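Local coordinates for protein MPT synthase subunit 2 (Burkholderia ambifaria, PDB 7L32) that probably serves as the catalytic large subunit of molybdopterin synthase, transferring sulfur to precursor Z to make the dithiolene of molybdopterin during molybdenum cofactor biosynthesis, at residues 10-14 against 85-89; 119-123 against 153-157; 126-132 against 144-150. One frame throughout, in Å; residues are numbered along the deposited sequence.

Contact 1: residues 10-14 against 85-89; sequences ATIRI and DVAIV
Segments 10-14 and 85-89 form a regular parallel beta pair, their short axes 4.8 Å apart at closest approach and 5° from parallel. The register pairs Thr11 with Ala87, Ile12 with Ile88 and Arg13 with Val89 (CA-CA 4.9, 4.7 and 4.8 Å). Ile88 N donates to Thr11 O at 3.0 Å and Arg13 N to Ile88 O at 2.9 Å, accompanied by CA-H...O contacts such as Ile12 CA to Ile88 O (3.3 Å). At the frayed start, Thr11 N reaches Val86 O only weakly (3.4 Å), and a water bridges them. Asp85 OD1 accepts weakly from Ala10 N (3.3 Å), while its OD2 takes a hydrogen bond from Asn32 ND2. Ile12 (m, p) sets CG1 3.8 Å from CD1 of Ile88 (m, t); beta-branched residues suit such extended backbone. On the other face Val89 CG2 covers the Arg13 guanidinium, 3.8 Å from NH2; that group also engages Glu24 and Gln15. Strand 11-15, an edge within this chain, thus joins interior strand 85-91, with helix 65-80 under Ile12, helix 21-30 beside Val89 and strand 100-108 beyond.

Contact 2: residues 119-123 against 153-157; sequences EFVMD and ALARW
Residues 119-123 form a helical turn whose side chains receive the last turn of another helix, 153-156, and Trp157; the nearest CA pairs are Asp123-Ala153 (6.7 Å) and Phe120-Trp157 (7.6 Å). Glu119 (t, t) is long enough to bring OE1 2.8 Å from NH1 of the fully extended Arg156, a salt bridge whose hydrogen bond is weak, bent to 145°. Phe120 (t) turns its edge to the face of Trp157 (m), a T-shaped stack with the five-membered ring: centroids 5.0 Å apart, planes at 89°. Its CB lies over the indole six-membered ring, 4.0 Å from that centroid, a CH-pi contact. Asp123 (m) accepts a hydrogen bond from the indole, Trp157 NE1 to Asp123 OD2 2.8 Å and nearly linear, while small Ala153 lets its CB approach OD2 to 3.4 Å. An acidic residue thereby satisfies the indole within a largely buried contact. Helix 151-156 so docks on helix 111-128 beside helix 65-80, which Phe120 also touches, while Asp123 OD1 pairs with Arg111 of the second subunit.

Contact 3: residues 126-132 against 144-150; sequences KTEAPFW and VDARSTD
Arg147, Thr127 and Trp132 lose the most surface where the end of helix 111-128 and the start of strand 131-136 meet the chain leaving strand 141-145. Arg147 (chi1 m, chi2 t, chi3 m) lays its aliphatic part across the backbone at the C-terminal end of the helix, CG 3.3 Å from Ala129 O and CD 3.6 Å from Thr127 O. Its charge is held by Asp145 of its own segment, NH2 to OD2 2.7 Å, and Asp145 OD1 also accepts from Arg147 N at 3.1 Å, closing an Asx turn. A water lies 3.0 Å from Arg147 NH1 and 2.6 Å from Glu128 O. Thr127, in the helix's last turn, places CA 3.3 Å from Ser148 O; its hydroxyl turns back to Asp123 O, while its methyl CG2 lies 4.0 Å from Asp150 CB in van der Waals contact. Beside it, Ser148 N donates to Lys126 O at 2.8 Å. Trp132 faces Asp145 as an antiparallel, non-hydrogen-bonded pair (CA-CA 4.6 Å), its CD1 3.7 Å from Asp145 N, at the base of the 131-136/141-145 hairpin. Next to this pair, Ala146 N donates to Phe131 O at 2.9 Å. Both direct hydrogen bonds between the segments are thus main chain to main chain and do not depend on side-chain identity, while Asp145 neutralises Arg147 locally; Glu128 OE1 stays 4.3 Å from Arg147 NH1, beyond a salt bridge.

From the N terminus, strand 11-15 waits about seventy residues, through two helices and two strands, for strand 85-91 to join it; contact 1 closes that long loop. The chain then makes strand 100-108 and enters helix 111-128, which opens contact 2 and, at its last turn, contact 3. Contact 3 closes first, around the hairpin 131-136/141-145; contact 2 closes after it, when helix 151-156 returns to the middle of helix 111-128, so the smaller loop lies within the larger. Contacts 1 and 2 touch through Ile88 and Val121, CD1 to CG1 3.7 Å, linking the mixed sheet to the helix. Contacts 2 and 3 both border the second subunit.

Contact 1: residues 10-14 against 85-89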
loop_
_atom_site.group_PDB
_atom_site.type_symbol
_atom_site.label_atom_id
_atom_site.label_comp_id
_atom_site.label_asym_id
_atom_site.label_seq_id
_atom_site.Cartn_x
_atom_site.Cartn_y
_atom_site.Cartn_z
ATOM N N ALA A 10 -10.659 -0.208 -14.243
ATOM C CA ALA A 10 -10.058 -1.484 -13.859
ATOM C C ALA A 10 -9.015 -1.929 -14.893
ATOM O O ALA A 10 -9.306 -2.728 -15.776
ATOM C CB ALA A 10 -11.141 -2.544 -13.690
ATOM N N THR A 11 -7.795 -1.409 -14.739
ATOM C CA THR A 11 -6.669 -1.659 -15.640
ATOM C C THR A 11 -5.838 -2.832 -15.129
ATOM O O THR A 11 -5.250 -2.760 -14.045
ATOM C CB THR A 11 -5.807 -0.407 -15.760
ATOM O OG1 THR A 11 -6.603 0.663 -16.286
ATOM C CG2 THR A 11 -4.616 -0.669 -16.647
ATOM N N ILE A 12 -5.814 -3.924 -15.890
ATOM C CA ILE A 12 -5.149 -5.159 -15.494
ATOM C C ILE A 12 -4.224 -5.576 -16.626
ATOM O O ILE A 12 -4.662 -5.646 -17.776
ATOM C CB ILE A 12 -6.170 -6.278 -15.183
ATOM C CG1 ILE A 12 -6.773 -6.115 -13.785
ATOM C CG2 ILE A 12 -5.535 -7.650 -15.358
ATOM C CD1 ILE A 12 -7.893 -5.108 -13.688
ATOM N N ARG A 13 -2.959 -5.871 -16.304
ATOM C CA ARG A 13 -1.965 -6.205 -17.321
ATOM C C ARG A 13 -1.027 -7.300 -16.835
ATOM O O ARG A 13 -0.637 -7.325 -15.664
ATOM C CB ARG A 13 -1.127 -4.961 -17.668
ATOM C CG ARG A 13 -0.888 -4.691 -19.106
ATOM C CD ARG A 13 -0.516 -3.223 -19.269
ATOM N NE ARG A 13 0.697 -2.851 -18.551
ATOM C CZ ARG A 13 0.782 -1.819 -17.722
ATOM N NH1 ARG A 13 -0.262 -1.048 -17.471
ATOM N NH2 ARG A 13 1.955 -1.531 -17.159
ATOM N N ILE A 14 -0.657 -8.190 -17.747
ATOM C CA ILE A 14 0.405 -9.171 -17.548
ATOM C C ILE A 14 1.482 -8.889 -18.587
ATOM O O ILE A 14 1.179 -8.794 -19.783
ATOM C CB ILE A 14 -0.121 -10.617 -17.681
ATOM C CG1 ILE A 14 -1.082 -10.938 -16.529
ATOM C CG2 ILE A 14 1.044 -11.609 -17.703
ATOM C CD1 ILE A 14 -1.987 -12.120 -16.805
ATOM N N ASP A 85 -11.239 2.198 -7.299
ATOM C CA ASP A 85 -10.693 1.774 -8.586
ATOM C C ASP A 85 -9.434 0.979 -8.284
ATOM O O ASP A 85 -8.811 1.159 -7.219
ATOM C CB ASP A 85 -10.389 2.964 -9.526
ATOM C CG ASP A 85 -10.291 2.560 -11.000
ATOM O OD1 ASP A 85 -10.570 1.375 -11.331
ATOM O OD2 ASP A 85 -9.936 3.435 -11.830
ATOM N N VAL A 86 -9.092 0.062 -9.202
ATOM C CA VAL A 86 -8.084 -0.976 -8.986
ATOM C C VAL A 86 -7.169 -1.043 -10.201
ATOM O O VAL A 86 -7.649 -1.066 -11.340
ATOM C CB VAL A 86 -8.729 -2.374 -8.783
ATOM C CG1 VAL A 86 -7.643 -3.455 -8.572
ATOM C CG2 VAL A 86 -9.756 -2.376 -7.668
ATOM N N ALA A 87 -5.858 -1.145 -9.965
ATOM C CA ALA A 87 -4.903 -1.427 -11.037
ATOM C C ALA A 87 -4.045 -2.620 -10.633
ATOM O O ALA A 87 -3.637 -2.731 -9.476
ATOM C CB ALA A 87 -4.006 -0.215 -11.349
ATOM N N ILE A 88 -3.804 -3.540 -11.572
ATOM C CA ILE A 88 -2.972 -4.715 -11.320
ATOM C C ILE A 88 -1.994 -4.855 -12.479
ATOM O O ILE A 88 -2.410 -4.843 -13.648
ATOM C CB ILE A 88 -3.806 -6.007 -11.191
ATOM C CG1 ILE A 88 -4.915 -5.870 -10.129
ATOM C CG2 ILE A 88 -2.870 -7.231 -10.889
ATOM C CD1 ILE A 88 -5.976 -6.999 -10.170
ATOM N N VAL A 89 -0.705 -4.980 -12.163
ATOM C CA VAL A 89 0.309 -5.360 -13.156
ATOM C C VAL A 89 1.062 -6.564 -12.604
ATOM O O VAL A 89 1.617 -6.502 -11.501
ATOM C CB VAL A 89 1.290 -4.220 -13.471
ATOM C CG1 VAL A 89 2.271 -4.649 -14.597
ATOM C CG2 VAL A 89 0.545 -2.920 -13.863
HETATM O O HOH W 1 -9.704 2.985 -14.312
HETATM O O HOH W 2 -7.636 0.880 -13.209
#

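Contact 2: residues 119-123 against 153-157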
loop_
_atom_site.group_PDB
_atom_site.type_symbol
_atom_site.label_atom_id
_atom_site.label_comp_id
_atom_site.label_asym_id
_atom_site.label_seq_id
_atom_site.Cartn_x
_atom_site.Cartn_y
_atom_site.Cartn_z
ATOM N N GLU A 119 -5.677 -5.346 -0.053
ATOM C CA GLU A 119 -5.325 -6.643 0.529
ATOM C C GLU A 119 -6.226 -7.752 0.001
ATOM O O GLU A 119 -5.758 -8.872 -0.262
ATOM C CB GLU A 119 -5.404 -6.578 2.060
ATOM C CG GLU A 119 -4.993 -7.867 2.724
ATOM C CD GLU A 119 -4.630 -7.702 4.210
ATOM O OE1 GLU A 119 -5.073 -6.726 4.862
ATOM O OE2 GLU A 119 -3.863 -8.552 4.698
ATOM N N PHE A 120 -7.520 -7.464 -0.152
ATOM C CA PHE A 120 -8.437 -8.457 -0.723
ATOM C C PHE A 120 -7.976 -8.897 -2.115
ATOM O O PHE A 120 -7.960 -10.103 -2.432
ATOM C CB PHE A 120 -9.866 -7.883 -0.775
ATOM C CG PHE A 120 -10.841 -8.760 -1.533
ATOM C CD1 PHE A 120 -11.482 -9.810 -0.901
ATOM C CD2 PHE A 120 -11.119 -8.518 -2.879
ATOM C CE1 PHE A 120 -12.359 -10.674 -1.611
ATOM C CE2 PHE A 120 -11.988 -9.350 -3.587
ATOM C CZ PHE A 120 -12.619 -10.430 -2.959
ATOM N N VAL A 121 -7.634 -7.932 -2.971
ATOM C CA VAL A 121 -7.194 -8.268 -4.330
ATOM C C VAL A 121 -5.928 -9.121 -4.282
ATOM O O VAL A 121 -5.810 -10.108 -5.017
ATOM C CB VAL A 121 -6.991 -6.990 -5.177
ATOM C CG1 VAL A 121 -6.287 -7.318 -6.521
ATOM C CG2 VAL A 121 -8.341 -6.276 -5.466
ATOM N N MET A 122 -4.969 -8.770 -3.413
ATOM C CA MET A 122 -3.742 -9.566 -3.298
ATOM C C MET A 122 -4.038 -10.983 -2.810
ATOM O O MET A 122 -3.490 -11.960 -3.352
ATOM C CB MET A 122 -2.717 -8.893 -2.351
ATOM C CG MET A 122 -1.836 -7.807 -3.042
ATOM S SD MET A 122 -0.901 -8.470 -4.469
ATOM C CE MET A 122 0.084 -9.712 -3.655
ATOM N N ASP A 123 -4.897 -11.122 -1.787
ATOM C CA ASP A 123 -5.238 -12.454 -1.270
ATOM C C ASP A 123 -5.883 -13.312 -2.357
ATOM O O ASP A 123 -5.556 -14.491 -2.511
ATOM C CB ASP A 123 -6.200 -12.341 -0.085
ATOM C CG ASP A 123 -5.517 -11.884 1.198
ATOM O OD1 ASP A 123 -4.267 -11.935 1.292
ATOM O OD2 ASP A 123 -6.260 -11.468 2.105
ATOM N N ALA A 153 -7.208 -15.969 5.252
ATOM C CA ALA A 153 -7.772 -14.942 4.385
ATOM C C ALA A 153 -9.158 -15.342 3.908
ATOM O O ALA A 153 -10.072 -14.505 3.855
ATOM C CB ALA A 153 -6.836 -14.680 3.200
ATOM N N LEU A 154 -9.341 -16.623 3.572
ATOM C CA LEU A 154 -10.648 -17.077 3.107
ATOM C C LEU A 154 -11.708 -16.858 4.170
ATOM O O LEU A 154 -12.806 -16.377 3.874
ATOM C CB LEU A 154 -10.598 -18.563 2.756
ATOM C CG LEU A 154 -9.731 -19.050 1.597
ATOM C CD1 LEU A 154 -10.019 -20.517 1.310
ATOM C CD2 LEU A 154 -9.961 -18.184 0.368
ATOM N N ALA A 155 -11.383 -17.175 5.425
ATOM C CA ALA A 155 -12.332 -16.930 6.497
ATOM C C ALA A 155 -12.568 -15.438 6.669
ATOM O O ALA A 155 -13.709 -15.002 6.859
ATOM C CB ALA A 155 -11.833 -17.563 7.800
ATOM N N ARG A 156 -11.499 -14.638 6.569
ATOM C CA ARG A 156 -11.629 -13.196 6.745
ATOM C C ARG A 156 -12.599 -12.602 5.738
ATOM O O ARG A 156 -13.402 -11.729 6.079
ATOM C CB ARG A 156 -10.259 -12.517 6.610
ATOM C CG ARG A 156 -10.362 -10.993 6.569
ATOM C CD ARG A 156 -8.988 -10.306 6.524
ATOM N NE ARG A 156 -9.102 -8.853 6.635
ATOM C CZ ARG A 156 -8.080 -8.015 6.496
ATOM N NH1 ARG A 156 -6.863 -8.448 6.207
ATOM N NH2 ARG A 156 -8.283 -6.709 6.643
ATOM N N TRP A 157 -12.541 -13.050 4.486
ATOM C CA TRP A 157 -13.352 -12.449 3.438
ATOM C C TRP A 157 -14.713 -13.141 3.250
ATOM O O TRP A 157 -15.426 -12.819 2.300
ATOM C CB TRP A 157 -12.566 -12.380 2.119
ATOM C CG TRP A 157 -11.223 -11.639 2.224
ATOM C CD1 TRP A 157 -9.979 -12.154 1.947
ATOM C CD2 TRP A 157 -11.000 -10.276 2.657
ATOM N NE1 TRP A 157 -9.007 -11.196 2.172
ATOM C CE2 TRP A 157 -9.606 -10.038 2.598
ATOM C CE3 TRP A 157 -11.850 -9.233 3.075
ATOM C CZ2 TRP A 157 -9.029 -8.796 2.954
ATOM C CZ3 TRP A 157 -11.279 -7.998 3.433
ATOM C CH2 TRP A 157 -9.884 -7.792 3.359
HETATM O O HOH W 3 -5.899 -10.933 4.691
#

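Contact 3: residues 126-132 against 144-150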
loop_
_atom_site.group_PDB
_atom_site.type_symbol
_atom_site.label_atom_id
_atom_site.label_comp_id
_atom_site.label_asym_id
_atom_site.label_seq_id
_atom_site.Cartn_x
_atom_site.Cartn_y
_atom_site.Cartn_z
ATOM N N LYS A 126 -3.311 -14.203 -5.123
ATOM C CA LYS A 126 -2.309 -15.202 -4.740
ATOM C C LYS A 126 -2.908 -16.601 -4.617
ATOM O O LYS A 126 -2.212 -17.602 -4.852
ATOM C CB LYS A 126 -1.632 -14.782 -3.432
ATOM C CG LYS A 126 -0.633 -13.637 -3.610
ATOM C CD LYS A 126 0.606 -14.126 -4.390
ATOM C CE LYS A 126 1.653 -13.025 -4.609
ATOM N NZ LYS A 126 2.908 -13.510 -5.340
ATOM N N THR A 127 -4.192 -16.698 -4.297
ATOM C CA THR A 127 -4.815 -17.999 -4.128
ATOM C C THR A 127 -5.556 -18.481 -5.367
ATOM O O THR A 127 -5.729 -19.700 -5.524
ATOM C CB THR A 127 -5.771 -17.979 -2.917
ATOM O OG1 THR A 127 -6.817 -17.020 -3.132
ATOM C CG2 THR A 127 -5.006 -17.607 -1.644
ATOM N N GLU A 128 -5.972 -17.588 -6.276
ATOM C CA GLU A 128 -6.818 -18.033 -7.382
ATOM C C GLU A 128 -6.333 -17.720 -8.799
ATOM O O GLU A 128 -6.804 -18.375 -9.735
ATOM C CB GLU A 128 -8.244 -17.475 -7.228
ATOM C CG GLU A 128 -8.985 -18.010 -5.994
ATOM C CD GLU A 128 -9.137 -19.521 -5.994
ATOM O OE1 GLU A 128 -9.403 -20.105 -7.072
ATOM O OE2 GLU A 128 -8.985 -20.128 -4.911
ATOM N N ALA A 129 -5.450 -16.757 -9.001
ATOM C CA ALA A 129 -5.055 -16.415 -10.375
ATOM C C ALA A 129 -4.166 -17.512 -10.964
ATOM O O ALA A 129 -3.192 -17.924 -10.323
ATOM C CB ALA A 129 -4.323 -15.071 -10.423
ATOM N N PRO A 130 -4.465 -18.009 -12.177
ATOM C CA PRO A 130 -3.671 -19.116 -12.746
ATOM C C PRO A 130 -2.271 -18.715 -13.182
ATOM O O PRO A 130 -2.093 -18.040 -14.204
ATOM C CB PRO A 130 -4.503 -19.574 -13.953
ATOM C CG PRO A 130 -5.869 -19.007 -13.730
ATOM C CD PRO A 130 -5.656 -17.713 -12.985
ATOM N N PHE A 131 -1.275 -19.156 -12.417
ATOM C CA PHE A 131 0.136 -18.996 -12.745
ATOM C C PHE A 131 0.828 -20.316 -12.461
ATOM O O PHE A 131 0.375 -21.082 -11.605
ATOM C CB PHE A 131 0.822 -17.901 -11.909
ATOM C CG PHE A 131 0.443 -16.509 -12.307
ATOM C CD1 PHE A 131 1.078 -15.876 -13.363
ATOM C CD2 PHE A 131 -0.557 -15.833 -11.621
ATOM C CE1 PHE A 131 0.729 -14.576 -13.731
ATOM C CE2 PHE A 131 -0.921 -14.554 -11.983
ATOM C CZ PHE A 131 -0.274 -13.920 -13.041
ATOM N N TRP A 132 1.954 -20.548 -13.147
ATOM C CA TRP A 132 2.750 -21.759 -12.998
ATOM C C TRP A 132 4.219 -21.397 -12.858
ATOM O O TRP A 132 4.698 -20.469 -13.511
ATOM C CB TRP A 132 2.574 -22.713 -14.200
ATOM C CG TRP A 132 1.210 -23.351 -14.260
ATOM C CD1 TRP A 132 0.877 -24.609 -13.832
ATOM C CD2 TRP A 132 -0.009 -22.756 -14.743
ATOM N NE1 TRP A 132 -0.465 -24.841 -14.042
ATOM C CE2 TRP A 132 -1.034 -23.721 -14.592
ATOM C CE3 TRP A 132 -0.334 -21.511 -15.300
ATOM C CZ2 TRP A 132 -2.358 -23.479 -14.982
ATOM C CZ3 TRP A 132 -1.664 -21.268 -15.673
ATOM C CH2 TRP A 132 -2.652 -22.249 -15.516
ATOM N N VAL A 144 4.658 -26.236 -12.188
ATOM C CA VAL A 144 3.874 -26.511 -10.991
ATOM C C VAL A 144 2.971 -25.314 -10.706
ATOM O O VAL A 144 3.393 -24.161 -10.823
ATOM C CB VAL A 144 4.763 -26.864 -9.777
ATOM C CG1 VAL A 144 5.784 -27.946 -10.157
ATOM C CG2 VAL A 144 5.462 -25.643 -9.205
ATOM N N ASP A 145 1.718 -25.608 -10.383
ATOM C CA ASP A 145 0.727 -24.609 -9.995
ATOM C C ASP A 145 1.282 -23.685 -8.913
ATOM O O ASP A 145 1.700 -24.146 -7.850
ATOM C CB ASP A 145 -0.509 -25.380 -9.510
ATOM C CG ASP A 145 -1.664 -24.488 -9.093
ATOM O OD1 ASP A 145 -1.637 -23.257 -9.315
ATOM O OD2 ASP A 145 -2.622 -25.063 -8.529
ATOM N N ALA A 146 1.310 -22.377 -9.198
ATOM C CA ALA A 146 1.901 -21.391 -8.299
ATOM C C ALA A 146 0.892 -20.754 -7.350
ATOM O O ALA A 146 1.289 -19.911 -6.533
ATOM C CB ALA A 146 2.613 -20.285 -9.095
ATOM N N ARG A 147 -0.385 -21.124 -7.447
ATOM C CA ARG A 147 -1.391 -20.621 -6.524
ATOM C C ARG A 147 -1.064 -21.076 -5.107
ATOM O O ARG A 147 -0.591 -22.197 -4.888
ATOM C CB ARG A 147 -2.777 -21.135 -6.932
ATOM C CG ARG A 147 -3.385 -20.477 -8.171
ATOM C CD ARG A 147 -4.671 -21.175 -8.584
ATOM N NE ARG A 147 -4.540 -22.627 -8.497
ATOM C CZ ARG A 147 -5.553 -23.481 -8.559
ATOM N NH1 ARG A 147 -6.802 -23.063 -8.711
ATOM N NH2 ARG A 147 -5.310 -24.786 -8.468
ATOM N N SER A 148 -1.245 -20.170 -4.165
ATOM C CA SER A 148 -1.089 -20.386 -2.735
ATOM C C SER A 148 -2.419 -20.797 -2.115
ATOM O O SER A 148 -3.479 -20.712 -2.741
ATOM C CB SER A 148 -0.592 -19.117 -2.035
ATOM O OG SER A 148 0.648 -18.659 -2.545
ATOM N N THR A 149 -2.343 -21.309 -0.895
ATOM C CA THR A 149 -3.511 -21.488 -0.042
ATOM C C THR A 149 -3.384 -20.539 1.146
ATOM O O THR A 149 -2.307 -20.425 1.742
ATOM C CB THR A 149 -3.648 -22.941 0.426
ATOM O OG1 THR A 149 -2.478 -23.327 1.152
ATOM C CG2 THR A 149 -3.820 -23.866 -0.776
ATOM N N ASP A 150 -4.461 -19.824 1.463
ATOM C CA ASP A 150 -4.497 -18.970 2.648
ATOM C C ASP A 150 -5.847 -19.243 3.301
ATOM O O ASP A 150 -6.858 -18.647 2.917
ATOM C CB ASP A 150 -4.329 -17.492 2.265
ATOM C CG ASP A 150 -4.000 -16.580 3.465
ATOM O OD1 ASP A 150 -4.561 -16.768 4.571
ATOM O OD2 ASP A 150 -3.181 -15.647 3.286
HETATM O O HOH W 4 0.640 -17.678 -5.064
HETATM O O HOH W 5 -8.189 -20.550 -9.585
HETATM O O HOH W 6 -2.490 -22.256 -11.587
#